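Local coordinates for flagellar pocket-related cytoskeletal protein (Trypanosoma brucei, PDB 6SJQ) that helps build the flagellar pocket collar as a cytoskeletal protein, this part being its N-terminal ubiquitin-fold domain, which carries a long structured loop for protein binding, at residues V10-F15 / F42-I46. Numbering follows the deposited sequence.
Sequences VAADIF and FSNEI
Residues 10-14 run as an extended strand, and Phe15 breaks off it with positive backbone angles (phi 44°, psi 51°). The segment 42-46 is a little over one turn of helix, with a hydrogen bond from Ile46 N to Phe42 O (2.8 Å). The axes cross at -26°, 9.9 Å apart, with Ala12 CA 7.9 Å from Phe42 CA and Ile14 CA 6.9 Å from Ile46 CA. Val10, Ala12 and Ile14 direct their CA-CB bonds toward the helix; Ala11 and Asp13 turn away. This is the core of a ubiquitin fold, in which the helix following the first beta hairpin packs against one face of the mixed sheet. Phe42 (chi1 m) drives its ring down onto the strand, so that Ala12 CB sits over one face, 3.7 Å from the ring centroid, a CH-pi contact. Val10 O meets the ring edge at Phe42 CZ, 3.5 Å, and Val10 CG1 packs 3.7 Å from Phe42 CE2. Ile14 bridges the turn: its CG2 lies 3.9 Å from Ile46 CG1, one turn after Phe42, and its CD1 4.3 Å from Phe42 CB. Glu45 contributes its CG, 4.3 Å from Ile14 CG2, while its carboxylate salt-bridges Arg49. Beyond the strand end, Phe15 CE2 approaches Ile46 O to 3.8 Å, ring edge first.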
# COMPACT_ATOMS: atom_id res chain seq x y z
N VAL A 10 -4.30 -0.96 2.39
CA VAL A 10 -2.91 -0.56 2.19
C VAL A 10 -2.83 0.83 1.56
O VAL A 10 -3.39 1.07 0.48
CB VAL A 10 -2.16 -1.59 1.34
CG1 VAL A 10 -0.68 -1.38 1.48
CG2 VAL A 10 -2.51 -3.00 1.81
N ALA A 11 -2.16 1.75 2.25
CA ALA A 11 -2.04 3.11 1.78
C ALA A 11 -0.61 3.46 1.41
O ALA A 11 0.35 2.87 1.92
CB ALA A 11 -2.58 4.09 2.84
N ALA A 12 -0.47 4.42 0.49
CA ALA A 12 0.83 4.96 0.11
C ALA A 12 0.66 6.34 -0.51
O ALA A 12 -0.45 6.72 -0.90
CB ALA A 12 1.55 4.02 -0.88
N ASP A 13 1.76 7.08 -0.60
CA ASP A 13 1.72 8.34 -1.32
C ASP A 13 2.19 8.16 -2.76
O ASP A 13 3.34 7.81 -3.00
CB ASP A 13 2.54 9.41 -0.60
CG ASP A 13 1.81 9.95 0.61
OD1 ASP A 13 0.78 10.63 0.42
OD2 ASP A 13 2.23 9.67 1.76
N ILE A 14 1.27 8.38 -3.70
CA ILE A 14 1.59 8.23 -5.12
C ILE A 14 1.36 9.56 -5.87
O ILE A 14 0.24 10.06 -5.94
CB ILE A 14 0.74 7.12 -5.78
CG1 ILE A 14 0.80 5.80 -4.96
CG2 ILE A 14 1.14 6.92 -7.23
CD1 ILE A 14 2.11 5.02 -5.02
N PHE A 15 2.43 10.11 -6.42
CA PHE A 15 2.41 11.44 -7.06
C PHE A 15 1.67 12.50 -6.26
O PHE A 15 0.79 13.17 -6.80
CB PHE A 15 1.77 11.37 -8.45
CG PHE A 15 2.52 10.52 -9.41
CD1 PHE A 15 3.80 10.86 -9.81
CD2 PHE A 15 1.93 9.39 -9.94
CE1 PHE A 15 4.50 10.06 -10.71
CE2 PHE A 15 2.62 8.59 -10.86
CZ PHE A 15 3.91 8.92 -11.24
N PHE A 42 0.23 -0.95 -6.23
CA PHE A 42 0.76 0.41 -6.32
C PHE A 42 1.51 0.64 -7.63
O PHE A 42 1.53 1.77 -8.13
CB PHE A 42 1.65 0.72 -5.11
CG PHE A 42 0.90 0.84 -3.79
CD1 PHE A 42 -0.28 1.57 -3.70
CD2 PHE A 42 1.39 0.24 -2.65
CE1 PHE A 42 -0.96 1.67 -2.47
CE2 PHE A 42 0.73 0.35 -1.43
CZ PHE A 42 -0.45 1.06 -1.34
N SER A 43 2.13 -0.41 -8.17
CA SER A 43 2.83 -0.28 -9.45
C SER A 43 1.79 -0.05 -10.52
O SER A 43 2.00 0.77 -11.42
CB SER A 43 3.68 -1.50 -9.79
OG SER A 43 4.81 -1.59 -8.94
N ASN A 44 0.66 -0.74 -10.40
CA ASN A 44 -0.45 -0.52 -11.34
C ASN A 44 -1.00 0.89 -11.24
O ASN A 44 -1.31 1.50 -12.27
CB ASN A 44 -1.56 -1.55 -11.17
CG ASN A 44 -1.16 -2.91 -11.69
OD1 ASN A 44 -0.20 -3.03 -12.47
ND2 ASN A 44 -1.89 -3.95 -11.27
N GLU A 45 -1.11 1.40 -10.02
CA GLU A 45 -1.55 2.78 -9.81
C GLU A 45 -0.56 3.78 -10.41
O GLU A 45 -0.97 4.72 -11.10
CB GLU A 45 -1.80 3.05 -8.32
CG GLU A 45 -2.29 4.46 -8.00
CD GLU A 45 -3.75 4.69 -8.32
OE1 GLU A 45 -4.42 3.78 -8.86
OE2 GLU A 45 -4.25 5.79 -8.03
N ILE A 46 0.74 3.60 -10.16
CA ILE A 46 1.75 4.43 -10.82
C ILE A 46 1.62 4.45 -12.34
O ILE A 46 1.63 5.53 -12.95
CB ILE A 46 3.19 4.02 -10.45
CG1 ILE A 46 3.46 4.34 -8.97
CG2 ILE A 46 4.23 4.72 -11.37
CD1 ILE A 46 4.78 3.71 -8.46